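Local coordinates for Old Yellow Enzyme (Pichia, PDB 6AGZ), which probably reduces the carbon-carbon double bond of enone compounds asymmetrically, as a flavoprotein oxidoreductase carrying bound flavin mononucleotide, at residues 131-136 with 195-200; 159-164 with 207-212. All coordinates share one frame; numbering follows the deposited sequence.

Contact 1. Residues 131-136 with 195-200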
loop_
_atom_site.group_PDB
_atom_site.type_symbol
_atom_site.label_atom_id
_atom_site.label_comp_id
_atom_site.label_asym_id
_atom_site.label_seq_id
_atom_site.Cartn_x
_atom_site.Cartn_y
_atom_site.Cartn_z
ATOM N N LEU A 131 13.960 27.253 5.219
ATOM C CA LEU A 131 13.470 26.700 3.965
ATOM C C LEU A 131 12.530 25.521 4.192
ATOM O O LEU A 131 12.572 24.844 5.222
ATOM C CB LEU A 131 14.643 26.267 3.078
ATOM C CG LEU A 131 15.671 27.367 2.803
ATOM C CD1 LEU A 131 16.797 26.854 1.920
ATOM C CD2 LEU A 131 15.002 28.584 2.180
ATOM N N ALA A 132 11.690 25.281 3.192
ATOM C CA ALA A 132 10.681 24.230 3.210
ATOM C C ALA A 132 10.155 24.059 1.785
ATOM O O ALA A 132 10.372 24.933 0.938
ATOM C CB ALA A 132 9.531 24.574 4.173
ATOM N N PRO A 133 9.479 22.939 1.491
ATOM C CA PRO A 133 8.854 22.814 0.162
ATOM C C PRO A 133 7.842 23.909 -0.120
ATOM O O PRO A 133 7.820 24.460 -1.228
ATOM C CB PRO A 133 8.199 21.424 0.210
ATOM C CG PRO A 133 8.092 21.093 1.663
ATOM C CD PRO A 133 9.297 21.718 2.293
ATOM N N SER A 134 7.005 24.245 0.858
ATOM C CA SER A 134 6.060 25.343 0.741
ATOM C C SER A 134 6.176 26.232 1.970
ATOM O O SER A 134 6.625 25.799 3.035
ATOM C CB SER A 134 4.620 24.835 0.581
ATOM O OG SER A 134 4.487 24.045 -0.588
ATOM N N ALA A 135 5.760 27.489 1.814
ATOM C CA ALA A 135 5.864 28.483 2.883
ATOM C C ALA A 135 4.765 28.234 3.917
ATOM O O ALA A 135 3.786 28.975 4.039
ATOM C CB ALA A 135 5.793 29.892 2.313
ATOM N N LEU A 136 4.950 27.158 4.679
ATOM C CA LEU A 136 3.996 26.736 5.691
ATOM C C LEU A 136 4.748 26.284 6.933
ATOM O O LEU A 136 5.817 25.677 6.833
ATOM C CB LEU A 136 3.102 25.596 5.184
ATOM C CG LEU A 136 2.276 25.840 3.920
ATOM C CD1 LEU A 136 1.598 24.554 3.483
ATOM C CD2 LEU A 136 1.248 26.938 4.149
ATOM N N ASP A 195 10.692 14.421 4.181
ATOM C CA ASP A 195 9.322 14.067 4.532
ATOM C C ASP A 195 8.368 15.206 4.195
ATOM O O ASP A 195 7.271 14.972 3.675
ATOM C CB ASP A 195 9.237 13.706 6.015
ATOM C CG ASP A 195 7.986 12.919 6.351
ATOM O OD1 ASP A 195 7.543 12.118 5.502
ATOM O OD2 ASP A 195 7.447 13.101 7.463
ATOM N N GLN A 196 8.777 16.449 4.472
ATOM C CA GLN A 196 7.958 17.602 4.106
ATOM C C GLN A 196 7.657 17.614 2.614
ATOM O O GLN A 196 6.541 17.954 2.201
ATOM C CB GLN A 196 8.653 18.899 4.519
ATOM C CG GLN A 196 8.874 19.046 6.011
ATOM C CD GLN A 196 9.930 20.082 6.340
ATOM O OE1 GLN A 196 10.154 21.023 5.579
ATOM N NE2 GLN A 196 10.594 19.908 7.478
ATOM N N PHE A 197 8.638 17.250 1.785
ATOM C CA PHE A 197 8.364 17.129 0.357
ATOM C C PHE A 197 7.424 15.967 0.065
ATOM O O PHE A 197 6.639 16.032 -0.888
ATOM C CB PHE A 197 9.667 16.975 -0.427
ATOM C CG PHE A 197 10.283 18.281 -0.833
ATOM C CD1 PHE A 197 11.097 18.981 0.042
ATOM C CD2 PHE A 197 10.037 18.818 -2.086
ATOM C CE1 PHE A 197 11.659 20.189 -0.328
ATOM C CE2 PHE A 197 10.595 20.025 -2.463
ATOM C CZ PHE A 197 11.407 20.713 -1.580
ATOM N N ILE A 198 7.478 14.907 0.875
ATOM C CA ILE A 198 6.606 13.759 0.642
ATOM C C ILE A 198 5.171 14.052 1.074
ATOM O O ILE A 198 4.217 13.587 0.437
ATOM C CB ILE A 198 7.171 12.520 1.363
ATOM C CG1 ILE A 198 8.548 12.158 0.807
ATOM C CG2 ILE A 198 6.228 11.337 1.234
ATOM C CD1 ILE A 198 9.240 11.055 1.578
ATOM N N GLN A 199 4.987 14.833 2.138
ATOM C CA GLN A 199 3.681 14.971 2.773
ATOM C C GLN A 199 2.804 15.983 2.044
ATOM O O GLN A 199 3.258 17.079 1.697
ATOM C CB GLN A 199 3.847 15.386 4.235
ATOM C CG GLN A 199 4.590 14.376 5.094
ATOM C CD GLN A 199 3.790 13.114 5.345
ATOM O OE1 GLN A 199 2.563 13.108 5.235
ATOM N NE2 GLN A 199 4.483 12.033 5.687
ATOM N N THR A 200 1.537 15.615 1.823
ATOM C CA THR A 200 0.575 16.555 1.257
ATOM C C THR A 200 0.322 17.729 2.192
ATOM O O THR A 200 0.038 18.841 1.731
ATOM C CB THR A 200 -0.745 15.846 0.947
ATOM O OG1 THR A 200 -1.228 15.191 2.127
ATOM C CG2 THR A 200 -0.558 14.816 -0.158
#

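Contact 2. Residues 159-164 with 207-212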
loop_
_atom_site.group_PDB
_atom_site.type_symbol
_atom_site.label_atom_id
_atom_site.label_comp_id
_atom_site.label_asym_id
_atom_site.label_seq_id
_atom_site.Cartn_x
_atom_site.Cartn_y
_atom_site.Cartn_z
ATOM N N GLU A 159 16.935 26.532 -7.609
ATOM C CA GLU A 159 18.362 26.588 -7.313
ATOM C C GLU A 159 18.664 26.021 -5.932
ATOM O O GLU A 159 19.649 25.295 -5.753
ATOM C CB GLU A 159 18.862 28.029 -7.425
ATOM C CG GLU A 159 20.286 28.237 -6.932
ATOM C CD GLU A 159 21.302 27.387 -7.675
ATOM O OE1 GLU A 159 21.071 27.073 -8.862
ATOM O OE2 GLU A 159 22.333 27.031 -7.067
ATOM N N GLN A 160 17.828 26.339 -4.941
ATOM C CA GLN A 160 18.050 25.812 -3.599
ATOM C C GLN A 160 17.858 24.302 -3.547
ATOM O O GLN A 160 18.518 23.622 -2.753
ATOM C CB GLN A 160 17.124 26.510 -2.602
ATOM C CG GLN A 160 17.473 27.974 -2.368
ATOM C CD GLN A 160 16.437 28.701 -1.532
ATOM O OE1 GLN A 160 15.236 28.474 -1.672
ATOM N NE2 GLN A 160 16.901 29.585 -0.655
ATOM N N ILE A 161 16.970 23.759 -4.382
ATOM C CA ILE A 161 16.778 22.312 -4.427
ATOM C C ILE A 161 17.985 21.637 -5.067
ATOM O O ILE A 161 18.498 20.627 -4.563
ATOM C CB ILE A 161 15.473 21.971 -5.169
ATOM C CG1 ILE A 161 14.266 22.491 -4.381
ATOM C CG2 ILE A 161 15.360 20.470 -5.400
ATOM C CD1 ILE A 161 12.945 22.337 -5.105
ATOM N N GLU A 162 18.457 22.186 -6.190
ATOM C CA GLU A 162 19.689 21.695 -6.802
ATOM C C GLU A 162 20.839 21.708 -5.802
ATOM O O GLU A 162 21.589 20.730 -5.675
ATOM C CB GLU A 162 20.034 22.547 -8.026
ATOM C CG GLU A 162 19.073 22.386 -9.188
ATOM C CD GLU A 162 19.209 21.039 -9.866
ATOM O OE1 GLU A 162 20.340 20.683 -10.261
ATOM O OE2 GLU A 162 18.190 20.330 -9.996
ATOM N N GLN A 163 20.986 22.818 -5.073
ATOM C CA GLN A 163 22.045 22.915 -4.074
ATOM C C GLN A 163 21.848 21.895 -2.961
ATOM O O GLN A 163 22.823 21.378 -2.408
ATOM C CB GLN A 163 22.100 24.330 -3.501
ATOM C CG GLN A 163 23.329 24.593 -2.648
ATOM C CD GLN A 163 24.617 24.419 -3.428
ATOM O OE1 GLN A 163 24.779 24.975 -4.514
ATOM N NE2 GLN A 163 25.540 23.636 -2.881
ATOM N N THR A 164 20.593 21.601 -2.611
ATOM C CA THR A 164 20.329 20.555 -1.628
ATOM C C THR A 164 20.849 19.208 -2.117
ATOM O O THR A 164 21.508 18.473 -1.370
ATOM C CB THR A 164 18.832 20.479 -1.326
ATOM O OG1 THR A 164 18.413 21.684 -0.675
ATOM C CG2 THR A 164 18.527 19.292 -0.425
ATOM N N ASP A 207 5.105 22.805 -9.154
ATOM C CA ASP A 207 6.097 22.368 -10.124
ATOM C C ASP A 207 6.247 20.850 -10.019
ATOM O O ASP A 207 5.427 20.166 -9.401
ATOM C CB ASP A 207 7.418 23.116 -9.932
ATOM C CG ASP A 207 8.028 22.918 -8.550
ATOM O OD1 ASP A 207 7.576 22.033 -7.793
ATOM O OD2 ASP A 207 8.981 23.657 -8.224
ATOM N N LYS A 208 7.296 20.301 -10.630
ATOM C CA LYS A 208 7.455 18.851 -10.662
ATOM C C LYS A 208 7.856 18.251 -9.318
ATOM O O LYS A 208 8.045 17.031 -9.246
ATOM C CB LYS A 208 8.481 18.458 -11.728
ATOM C CG LYS A 208 9.910 18.848 -11.405
ATOM C CD LYS A 208 10.876 18.151 -12.349
ATOM C CE LYS A 208 12.315 18.566 -12.095
ATOM N NZ LYS A 208 13.256 17.810 -12.970
ATOM N N TYR A 209 7.993 19.047 -8.259
ATOM C CA TYR A 209 8.313 18.523 -6.938
ATOM C C TYR A 209 7.103 18.482 -6.014
ATOM O O TYR A 209 7.257 18.218 -4.817
ATOM C CB TYR A 209 9.443 19.338 -6.305
ATOM C CG TYR A 209 10.786 19.091 -6.952
ATOM C CD1 TYR A 209 11.519 17.948 -6.658
ATOM C CD2 TYR A 209 11.319 19.994 -7.862
ATOM C CE1 TYR A 209 12.746 17.712 -7.251
ATOM C CE2 TYR A 209 12.547 19.767 -8.459
ATOM C CZ TYR A 209 13.255 18.625 -8.149
ATOM O OH TYR A 209 14.476 18.395 -8.740
ATOM N N GLY A 210 5.905 18.737 -6.542
ATOM C CA GLY A 210 4.685 18.612 -5.773
ATOM C C GLY A 210 3.503 18.407 -6.696
ATOM O O GLY A 210 3.612 18.527 -7.918
ATOM N N GLY A 211 2.358 18.097 -6.090
ATOM C CA GLY A 211 1.120 17.947 -6.823
ATOM C C GLY A 211 0.761 16.535 -7.229
ATOM O O GLY A 211 -0.315 16.333 -7.806
ATOM N N SER A 212 1.617 15.555 -6.955
ATOM C CA SER A 212 1.289 14.161 -7.225
ATOM C C SER A 212 2.188 13.285 -6.369
ATOM O O SER A 212 3.118 13.765 -5.714
ATOM C CB SER A 212 1.441 13.820 -8.712
ATOM O OG SER A 212 2.805 13.752 -9.088
#

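Contact 1. Residues 131-136 with 195-200
Gln196 NE2, in a side chain that packs on Pro133, donates hydrogen bonds to the carbonyl O atoms of both Gly191 and Leu114. At the other end of the amide, Gln196 OE1 accepts from the backbone N of Arg116 and lies 3.5 Å from Pro133 CD and 3.9 Å from Ala132 CB; these bonds at both ends fix how the amide is turned. With CG anti to its own carbonyl carbon (chi1 -62°) and the chain extended beyond, the Gln196 side chain meets that of Pro133 at about a right angle, its CB 3.6 Å from Pro133 CG. The next residue along helix 193-198 supplies an aromatic surface: Pro133 CB stands 3.6 Å from the centroid of the Phe197 ring and 5° off its normal, a CH-pi contact over the middle of one face. With an alanine at Phe197, Pro133 CB is likely to lose the ring face it packs on, opening a gap between proline and helix. CB thus faces the Phe197 ring while CG and CD meet Gln196, so two neighbouring sides of the proline are covered where strand 130-132 gives way to loop. No hydrogen bond joins 131-136 to 195-200, so the two are held to each other by apolar and CH-pi contact, with the buried glutamine amide satisfied by residues outside both.

Contact 2. Residues 159-164 with 207-212
Tyr209 meets Ile161 across this contact from a type I beta turn that begins at Asp207, whose OD1 accepts from Tyr209 N at 3.1 Å and 157°. That bond makes an Asx turn; the donor stands above the carboxylate plane, 52° out of it, and Asp207 OD2 forms a salt bridge with Arg205. Lys208 follows at the exposed corner of the turn. At Tyr209 the first torsion (chi1 -72°) sets CG beside the backbone N and lays one ring face against Ile161 CG2. That methyl lies 4.3 Å from the ring centroid, displaced toward the rim in a CH-pi contact over the face, and Ile161 CG2 approaches CZ of Tyr209 to 3.9 Å. The other branch of the isoleucine reaches further back along the ring, its CD1 being 4.0 Å from Tyr209 CD2. In the TIM barrel this joins helix 158-179, which leads into barrel strand 183-187, to the loop between helices 193-198 and 213-216. The phenol OH hydrogen-bonds Glu222 on helix 218-231, whereas Glu162 OE2 pairs with Lys165. Gly210 closes the turn, its N bonded to Asp207 O at 3.2 Å. Further on, Ser212 OG caps helix 213-216 through the backbone N of Asn215.

The centres of contacts 1 and 2 lie 10 Å apart, and their segments alternate along the chain. Three packing contacts join them: Leu131 CD2 to Gln160 NE2 at 3.6 Å, Phe197 CD2 to Tyr209 O at 3.9 Å, and Phe197 CZ to Ile161 CD1 at 4.2 Å. Ile161 therefore touches both aromatic residues. Asn203 ND2 adds a polar tie, donating to Phe197 O and Tyr209 O, while Arg205 NH1 hydrogen-bonds Pro133 O and its NH2 forms a salt bridge with Asp207 OD2. The Gln196 side chain, about 13 Å from the bound flavin mononucleotide, does not touch it; contact 1 joins the end of strand 130-132 to helix 193-198, which follows barrel strand 183-187.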